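Local coordinates for protein endo-1,4-beta-xylanase (Bacteroides thetaiotaomicron VPI-5482, PDB 3KST) that probably hydrolyses O-glycosidic bonds in xylan, as a calcium-binding member of glycoside hydrolase family 43, at residues A[28-33]-A[37-42]; A[193-198]-A[283-288]; A[255-258]-A[262-265]. One frame throughout, in Å; residues are numbered along the deposited sequence. Where two conformers were deposited one is given.

Contact 1. Residues A[28-33]-A[37-42]; sequences YVMFYN and YAYGTG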
loop_
_atom_site.group_PDB
_atom_site.type_symbol
_atom_site.label_atom_id
_atom_site.label_comp_id
_atom_site.label_asym_id
_atom_site.label_seq_id
_atom_site.Cartn_x
_atom_site.Cartn_y
_atom_site.Cartn_z
ATOM N N TYR A 28 3.427 2.584 2.630
ATOM C CA TYR A 28 4.102 2.385 1.354
ATOM C C TYR A 28 5.484 3.048 1.386
ATOM O O TYR A 28 5.581 4.203 1.795
ATOM C CB TYR A 28 3.293 3.012 0.205
ATOM C CG TYR A 28 3.894 2.692 -1.129
ATOM C CD1 TYR A 28 3.534 1.531 -1.812
ATOM C CD2 TYR A 28 4.901 3.516 -1.686
ATOM C CE1 TYR A 28 4.145 1.201 -3.064
ATOM C CE2 TYR A 28 5.497 3.201 -2.929
ATOM C CZ TYR A 28 5.131 2.061 -3.599
ATOM O OH TYR A 28 5.739 1.764 -4.789
ATOM N N VAL A 29 6.501 2.357 0.871
ATOM C CA VAL A 29 7.874 2.851 0.754
ATOM C C VAL A 29 8.334 2.919 -0.719
ATOM O O VAL A 29 8.252 1.926 -1.464
ATOM C CB VAL A 29 8.858 1.993 1.625
ATOM C CG1 VAL A 29 10.333 2.152 1.196
ATOM C CG2 VAL A 29 8.678 2.359 3.097
HETATM N N MSE A 30 8.826 4.096 -1.116
HETATM C CA MSE A 30 9.477 4.301 -2.405
HETATM C C MSE A 30 10.964 4.461 -2.125
HETATM O O MSE A 30 11.354 5.278 -1.265
HETATM C CB MSE A 30 8.991 5.567 -3.116
HETATM C CG MSE A 30 9.787 5.854 -4.414
HETATM SE SE MSE A 30 9.167 7.413 -5.299
HETATM C CE MSE A 30 9.585 8.736 -3.969
ATOM N N PHE A 31 11.784 3.698 -2.853
ATOM C CA PHE A 31 13.242 3.846 -2.803
ATOM C C PHE A 31 13.597 4.689 -4.035
ATOM O O PHE A 31 13.421 4.226 -5.175
ATOM C CB PHE A 31 13.945 2.497 -2.827
ATOM C CG PHE A 31 15.442 2.596 -2.747
ATOM C CD1 PHE A 31 16.051 3.219 -1.654
ATOM C CD2 PHE A 31 16.253 2.078 -3.765
ATOM C CE1 PHE A 31 17.439 3.328 -1.569
ATOM C CE2 PHE A 31 17.651 2.167 -3.688
ATOM C CZ PHE A 31 18.247 2.786 -2.583
ATOM N N TYR A 32 14.008 5.928 -3.789
ATOM C CA TYR A 32 14.360 6.891 -4.837
ATOM C C TYR A 32 15.657 7.585 -4.475
ATOM O O TYR A 32 15.812 8.008 -3.334
ATOM C CB TYR A 32 13.259 7.942 -5.016
ATOM C CG TYR A 32 13.528 8.813 -6.222
ATOM C CD1 TYR A 32 13.231 8.345 -7.499
ATOM C CD2 TYR A 32 14.129 10.074 -6.097
ATOM C CE1 TYR A 32 13.491 9.120 -8.643
ATOM C CE2 TYR A 32 14.407 10.863 -7.239
ATOM C CZ TYR A 32 14.092 10.368 -8.507
ATOM O OH TYR A 32 14.330 11.109 -9.639
ATOM N N ASN A 33 16.558 7.704 -5.451
ATOM C CA ASN A 33 17.883 8.354 -5.300
ATOM C C ASN A 33 18.597 8.058 -3.959
ATOM O O ASN A 33 18.900 8.969 -3.157
ATOM C CB ASN A 33 17.766 9.861 -5.553
ATOM C CG ASN A 33 19.114 10.507 -5.837
ATOM O OD1 ASN A 33 19.665 11.206 -4.993
ATOM N ND2 ASN A 33 19.678 10.208 -6.997
ATOM N N TYR A 37 11.491 6.583 1.236
ATOM C CA TYR A 37 10.414 7.549 1.487
ATOM C C TYR A 37 9.156 6.788 1.847
ATOM O O TYR A 37 8.705 5.955 1.051
ATOM C CB TYR A 37 10.153 8.431 0.268
ATOM C CG TYR A 37 11.334 9.262 -0.145
ATOM C CD1 TYR A 37 11.548 10.519 0.419
ATOM C CD2 TYR A 37 12.243 8.797 -1.081
ATOM C CE1 TYR A 37 12.641 11.314 0.052
ATOM C CE2 TYR A 37 13.346 9.580 -1.462
ATOM C CZ TYR A 37 13.542 10.828 -0.895
ATOM O OH TYR A 37 14.625 11.605 -1.267
ATOM N N ALA A 38 8.614 7.045 3.037
ATOM C CA ALA A 38 7.419 6.357 3.535
ATOM C C ALA A 38 6.239 7.284 3.544
ATOM O O ALA A 38 6.367 8.432 3.935
ATOM C CB ALA A 38 7.626 5.835 4.948
ATOM N N TYR A 39 5.096 6.756 3.105
ATOM C CA TYR A 39 3.807 7.470 3.109
ATOM C C TYR A 39 2.762 6.506 3.617
ATOM O O TYR A 39 2.770 5.341 3.208
ATOM C CB TYR A 39 3.414 7.894 1.705
ATOM C CG TYR A 39 4.537 8.549 0.937
ATOM C CD1 TYR A 39 5.468 7.764 0.243
ATOM C CD2 TYR A 39 4.689 9.939 0.926
ATOM C CE1 TYR A 39 6.533 8.343 -0.442
ATOM C CE2 TYR A 39 5.734 10.528 0.238
ATOM C CZ TYR A 39 6.653 9.717 -0.461
ATOM O OH TYR A 39 7.687 10.283 -1.166
ATOM N N GLY A 40 1.886 6.969 4.503
ATOM C CA GLY A 40 0.781 6.143 5.006
ATOM C C GLY A 40 -0.438 6.945 5.444
ATOM O O GLY A 40 -0.483 8.176 5.304
ATOM N N THR A 41 -1.413 6.225 5.984
ATOM C CA THR A 41 -2.627 6.783 6.552
ATOM C C THR A 41 -2.327 7.353 7.921
ATOM O O THR A 41 -1.868 6.627 8.789
ATOM C CB THR A 41 -3.691 5.692 6.710
ATOM O OG1 THR A 41 -3.990 5.196 5.419
ATOM C CG2 THR A 41 -4.991 6.214 7.408
ATOM N N GLY A 42 -2.602 8.638 8.113
ATOM C CA GLY A 42 -2.415 9.287 9.411
ATOM C C GLY A 42 -1.019 9.747 9.691
ATOM O O GLY A 42 -0.162 9.757 8.805
#
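Y28 and Y39 pair in an antiparallel beta hairpin, strands 27-32 and 35-41, within the five-bladed beta-propeller characteristic of family 43 glycoside hydrolases. Y28 N donates to Y39 O at 2.9 Å, and Y39 N answers with a bond to Y28 O. With CG anti to the backbone N (chi1 -174°), the Y28 ring swings off the hairpin toward strand 80-87, where it meets Y85 and touches E83, a ligand of the bound calcium. V29 comes next, in a non-hydrogen-bonded pair with A38; its CG2 packs on A38 CB at 4.1 Å, on the face that V29 also offers to F255. Here the backbones come close through a CA-H...O contact, V29 CA to Y37 O at 3.2 Å. M30, a selenomethionine, then forms a second hydrogen-bonded pair, with Y37: M30 N donates to Y37 O, and Y37 N to M30 O at 2.8 Å. The M30 side chain runs straight out to SE and bends only at chi3 (64°), which carries CE across to Y39 OH at 3.7 Å and Y37 CD2 at 3.9 Å. Y39 OH is itself hydrogen-bonded to the carbonyl oxygen of P111, a residue that M30 and Y37 also touch, so the Y39 phenol is pinned at its tip. Y32 rests its CB against Y37 CE2, while its ring leads away to F93, edge to face, and to Y86. Y32 O lies at the edge of the Y37 ring, in its plane, 3.5 Å from CE2.

Contact 2. Residues A[193-198]-A[283-288]; sequences SLLKKN and KDFAIS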
loop_
_atom_site.group_PDB
_atom_site.type_symbol
_atom_site.label_atom_id
_atom_site.label_comp_id
_atom_site.label_asym_id
_atom_site.label_seq_id
_atom_site.Cartn_x
_atom_site.Cartn_y
_atom_site.Cartn_z
ATOM N N SER A 193 -1.099 -5.047 -3.737
ATOM C CA SER A 193 0.278 -4.756 -4.175
ATOM C C SER A 193 0.608 -5.731 -5.304
ATOM O O SER A 193 0.339 -6.930 -5.169
ATOM C CB SER A 193 1.276 -4.923 -3.033
ATOM O OG SER A 193 0.948 -4.075 -1.940
ATOM N N LEU A 194 1.229 -5.241 -6.374
ATOM C CA LEU A 194 1.526 -6.070 -7.544
ATOM C C LEU A 194 3.024 -6.108 -7.782
ATOM O O LEU A 194 3.705 -5.064 -7.737
ATOM C CB LEU A 194 0.766 -5.540 -8.779
ATOM C CG LEU A 194 0.375 -6.496 -9.907
ATOM C CD1 LEU A 194 1.591 -7.137 -10.561
ATOM C CD2 LEU A 194 -0.641 -7.559 -9.420
ATOM N N LEU A 195 3.532 -7.314 -7.994
ATOM C CA LEU A 195 4.927 -7.532 -8.421
ATOM C C LEU A 195 4.929 -8.582 -9.525
ATOM O O LEU A 195 4.115 -9.521 -9.502
ATOM C CB LEU A 195 5.779 -8.014 -7.274
ATOM C CG LEU A 195 6.138 -7.038 -6.174
ATOM C CD1 LEU A 195 6.991 -7.790 -5.210
ATOM C CD2 LEU A 195 6.873 -5.833 -6.717
ATOM N N LYS A 196 5.829 -8.410 -10.495
ATOM C CA LYS A 196 5.986 -9.398 -11.570
ATOM C C LYS A 196 7.389 -9.977 -11.445
ATOM O O LYS A 196 8.334 -9.234 -11.180
ATOM C CB LYS A 196 5.817 -8.737 -12.933
ATOM C CG LYS A 196 5.919 -9.720 -14.137
ATOM C CD LYS A 196 5.866 -8.951 -15.442
ATOM C CE LYS A 196 5.853 -9.835 -16.686
ATOM N NZ LYS A 196 5.770 -9.002 -17.963
ATOM N N LYS A 197 7.515 -11.295 -11.575
ATOM C CA LYS A 197 8.839 -11.955 -11.592
ATOM C C LYS A 197 8.786 -13.222 -12.426
ATOM O O LYS A 197 7.888 -14.025 -12.216
ATOM C CB LYS A 197 9.294 -12.294 -10.188
ATOM C CG LYS A 197 10.765 -12.693 -10.085
ATOM C CD LYS A 197 11.145 -12.940 -8.637
ATOM C CE LYS A 197 12.653 -13.049 -8.463
ATOM N NZ LYS A 197 13.001 -13.286 -7.037
ATOM N N ASN A 198 9.714 -13.354 -13.394
ATOM C CA ASN A 198 9.824 -14.536 -14.284
ATOM C C ASN A 198 8.488 -14.937 -14.957
ATOM O O ASN A 198 8.087 -16.112 -14.938
ATOM C CB ASN A 198 10.423 -15.742 -13.529
ATOM C CG ASN A 198 11.750 -15.419 -12.799
ATOM O OD1 ASN A 198 12.435 -14.425 -13.083
ATOM N ND2 ASN A 198 12.108 -16.279 -11.852
ATOM N N LYS A 283 9.656 -6.223 7.723
ATOM C CA LYS A 283 10.156 -7.607 7.731
ATOM C C LYS A 283 10.837 -7.854 6.390
ATOM O O LYS A 283 10.814 -6.988 5.510
ATOM C CB LYS A 283 9.004 -8.589 8.010
ATOM C CG LYS A 283 8.633 -8.678 9.498
ATOM C CD LYS A 283 7.402 -9.588 9.785
ATOM C CE LYS A 283 7.707 -11.077 9.763
ATOM N NZ LYS A 283 8.504 -11.608 10.929
ATOM N N ASP A 284 11.466 -9.016 6.243
ATOM C CA ASP A 284 12.071 -9.396 4.985
ATOM C C ASP A 284 10.987 -9.893 4.033
ATOM O O ASP A 284 9.920 -10.314 4.468
ATOM C CB ASP A 284 13.153 -10.450 5.186
ATOM C CG ASP A 284 14.297 -9.933 6.022
ATOM O OD1 ASP A 284 14.857 -8.879 5.653
ATOM O OD2 ASP A 284 14.620 -10.568 7.028
ATOM N N PHE A 285 11.280 -9.782 2.741
ATOM C CA PHE A 285 10.380 -10.179 1.664
ATOM C C PHE A 285 11.151 -10.854 0.548
ATOM O O PHE A 285 12.205 -10.375 0.155
ATOM C CB PHE A 285 9.718 -8.943 1.058
ATOM C CG PHE A 285 8.701 -9.264 0.013
ATOM C CD1 PHE A 285 7.463 -9.743 0.384
ATOM C CD2 PHE A 285 8.994 -9.126 -1.341
ATOM C CE1 PHE A 285 6.500 -10.050 -0.588
ATOM C CE2 PHE A 285 8.057 -9.417 -2.314
ATOM C CZ PHE A 285 6.805 -9.911 -1.934
ATOM N N ALA A 286 10.597 -11.922 -0.007
ATOM C CA ALA A 286 11.241 -12.555 -1.167
ATOM C C ALA A 286 10.301 -13.444 -1.942
ATOM O O ALA A 286 9.315 -13.921 -1.404
ATOM C CB ALA A 286 12.489 -13.336 -0.753
ATOM N N ILE A 287 10.622 -13.598 -3.231
ATOM C CA ILE A 287 9.926 -14.514 -4.144
ATOM C C ILE A 287 11.022 -15.484 -4.587
ATOM O O ILE A 287 11.990 -15.075 -5.200
ATOM C CB ILE A 287 9.327 -13.782 -5.335
ATOM C CG1 ILE A 287 8.453 -12.623 -4.854
ATOM C CG2 ILE A 287 8.514 -14.760 -6.213
ATOM C CD1 ILE A 287 7.851 -11.817 -5.982
ATOM N N SER A 288 10.868 -16.756 -4.230
ATOM C CA SER A 288 11.854 -17.807 -4.539
ATOM C C SER A 288 11.933 -18.140 -6.029
ATOM O O SER A 288 11.117 -17.660 -6.828
ATOM C CB SER A 288 11.529 -19.096 -3.773
ATOM O OG SER A 288 10.351 -19.729 -4.265
HETATM O O HOH W 1 12.506 -11.674 -4.285
#
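This is side-chain packing between strands of two different sheets: L195 and K197 of strand 189-197 reach across to F285 and I287 of strand 279-287, the short segments passing 9.9 Å apart at 46°. Deepest in, L195 and F285 point at one another, and the methyl L195 CD1 fits closely against F285 CE2 at 3.5 Å, obliquely to the ring. The same methyl lies 4.2 Å from I287 CD1, so one leucine branch serves both partners. P254 and W262 border L195 and F285 as well. Here the apolar side chains pack between two neighbouring blades of the five-bladed propeller, and they give way to polar contacts toward the ends of the two strands. K197 is extended all the way, CG anti to its own N (chi1 -167°), and runs antiparallel alongside the I287 side chain: K197 CD touches I287 CB at 3.9 Å, and the ammonium group arrives at the backbone beyond. K197 NZ donates to I287 O at 2.8 Å, from 17° outside the carbonyl plane. A water accepts from I287 N at 2.9 Å and, weakly, from K197 NZ at 3.2 Å.

Contact 3. Residues A[255-258]-A[262-265]; sequences FQCK and WKYI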
loop_
_atom_site.group_PDB
_atom_site.type_symbol
_atom_site.label_atom_id
_atom_site.label_comp_id
_atom_site.label_asym_id
_atom_site.label_seq_id
_atom_site.Cartn_x
_atom_site.Cartn_y
_atom_site.Cartn_z
ATOM N N PHE A 255 9.214 -3.698 -1.181
ATOM C CA PHE A 255 10.168 -2.744 -1.790
ATOM C C PHE A 255 11.599 -3.264 -1.756
ATOM O O PHE A 255 11.939 -4.066 -0.874
ATOM C CB PHE A 255 10.097 -1.370 -1.111
ATOM C CG PHE A 255 10.458 -1.396 0.359
ATOM C CD1 PHE A 255 9.497 -1.718 1.322
ATOM C CD2 PHE A 255 11.763 -1.101 0.787
ATOM C CE1 PHE A 255 9.837 -1.755 2.704
ATOM C CE2 PHE A 255 12.116 -1.138 2.160
ATOM C CZ PHE A 255 11.144 -1.455 3.119
ATOM N N GLN A 256 12.404 -2.838 -2.737
ATOM C CA GLN A 256 13.811 -3.248 -2.842
ATOM C C GLN A 256 14.663 -2.292 -2.020
ATOM O O GLN A 256 14.300 -1.105 -1.834
ATOM C CB GLN A 256 14.286 -3.392 -4.314
ATOM C CG GLN A 256 14.140 -2.197 -5.266
ATOM C CD GLN A 256 15.359 -1.295 -5.359
ATOM O OE1 GLN A 256 16.364 -1.471 -4.648
ATOM N NE2 GLN A 256 15.290 -0.334 -6.279
ATOM N N CYS A 257 15.783 -2.802 -1.519
ATOM C CA CYS A 257 16.698 -2.022 -0.697
ATOM C C CYS A 257 17.997 -1.726 -1.421
ATOM O O CYS A 257 18.253 -2.257 -2.506
ATOM C CB CYS A 257 16.932 -2.768 0.605
ATOM S SG CYS A 257 15.390 -2.972 1.463
ATOM N N LYS A 258 18.798 -0.872 -0.797
ATOM C CA LYS A 258 20.112 -0.416 -1.313
ATOM C C LYS A 258 20.983 -1.589 -1.781
ATOM O O LYS A 258 21.615 -1.507 -2.846
ATOM C CB LYS A 258 20.878 0.354 -0.226
ATOM C CG LYS A 258 20.204 1.640 0.282
ATOM C CD LYS A 258 20.715 2.104 1.649
ATOM C CE LYS A 258 21.559 3.334 1.587
ATOM N NZ LYS A 258 20.666 4.477 1.287
ATOM N N TRP A 262 14.892 -7.542 -0.590
ATOM C CA TRP A 262 13.562 -6.957 -0.440
ATOM C C TRP A 262 13.040 -7.002 0.990
ATOM O O TRP A 262 13.420 -7.834 1.811
ATOM C CB TRP A 262 12.549 -7.631 -1.368
ATOM C CG TRP A 262 12.741 -7.375 -2.818
ATOM C CD1 TRP A 262 13.714 -7.891 -3.619
ATOM C CD2 TRP A 262 11.900 -6.582 -3.671
ATOM N NE1 TRP A 262 13.551 -7.453 -4.917
ATOM C CE2 TRP A 262 12.448 -6.648 -4.978
ATOM C CE3 TRP A 262 10.744 -5.819 -3.462
ATOM C CZ2 TRP A 262 11.888 -5.964 -6.070
ATOM C CZ3 TRP A 262 10.178 -5.130 -4.562
ATOM C CH2 TRP A 262 10.754 -5.219 -5.844
ATOM N N LYS A 263 12.123 -6.083 1.254
ATOM C CA LYS A 263 11.520 -5.929 2.570
ATOM C C LYS A 263 10.056 -5.691 2.326
ATOM O O LYS A 263 9.675 -5.319 1.193
ATOM C CB LYS A 263 12.118 -4.715 3.260
ATOM C CG LYS A 263 13.585 -4.874 3.693
ATOM C CD LYS A 263 13.739 -5.767 4.894
ATOM C CE LYS A 263 15.071 -5.561 5.622
ATOM N NZ LYS A 263 16.196 -6.027 4.813
ATOM N N TYR A 264 9.262 -5.899 3.370
ATOM C CA TYR A 264 7.804 -5.683 3.317
ATOM C C TYR A 264 7.407 -4.797 4.506
ATOM O O TYR A 264 7.585 -5.213 5.666
ATOM C CB TYR A 264 7.069 -7.034 3.336
ATOM C CG TYR A 264 5.594 -6.911 3.066
ATOM C CD1 TYR A 264 5.115 -6.849 1.760
ATOM C CD2 TYR A 264 4.660 -6.795 4.111
ATOM C CE1 TYR A 264 3.746 -6.700 1.486
ATOM C CE2 TYR A 264 3.271 -6.658 3.833
ATOM C CZ TYR A 264 2.827 -6.610 2.520
ATOM O OH TYR A 264 1.483 -6.455 2.212
ATOM N N ILE A 265 6.926 -3.578 4.229
ATOM C CA ILE A 265 6.502 -2.652 5.292
ATOM C C ILE A 265 5.024 -2.923 5.548
ATOM O O ILE A 265 4.278 -3.183 4.602
ATOM C CB ILE A 265 6.799 -1.159 4.948
ATOM C CG1 ILE A 265 6.554 -0.253 6.154
ATOM C CG2 ILE A 265 6.021 -0.667 3.725
ATOM C CD1 ILE A 265 7.042 1.192 5.887
#
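K263 and F255 face each other in the antiparallel hairpin of strands 250-256 and 262-268, a piece of a propeller blade, as a hydrogen-bonded pair: F255 N to K263 O and K263 N to F255 O, each 2.9 Å. From its root outward, the K263 side chain first lays CB over a face of the F255 ring, a CH-pi contact 3.9 Å from the centroid. CG then lies against C257 SG at 3.4 Å. There the chain bends (chi2 -74°), CD passing K283 O of the next strand, and NZ ends in a long, weak ion pair with D284. On the other face of the hairpin, Q256 CB stands over the six-membered ring of W262, 3.9 Å from its centroid and 15° off the normal. With an alanine at W262, Q256 CB would probably lose the ring beneath it and a gap would open beside L195, which touches the tryptophan. F255 holds CG between its N and carbonyl carbon (chi1 62°), which leans the ring over the partner strand. I265 N approaches that ring near its plane, at the edge, and I265 CB touches F255 CE1 at 3.8 Å.

Contact 3 is the middle piece. It meets contact 1 through V29, whose CG2 lies 3.4 Å from I265 CD1 and CG1 3.6 Å from F255 CD2, and it joins contact 2, K283 O probably accepting from Y264 N at 2.9 Å. Contacts 1 and 2 do not touch, with centres 18 Å apart and nearest atoms about 6 Å. The calcium lies closest to contact 1, about 5 Å from the Y28 side chain, about 8 Å from that of Y264 and about 12 Å from that of L195. H251, its second protein ligand, sits on strand 250-256. D26, the predicted proton acceptor, hydrogen-bonds T41 OG1 through OD2, and the predicted donor E190 lies on strand 189-197.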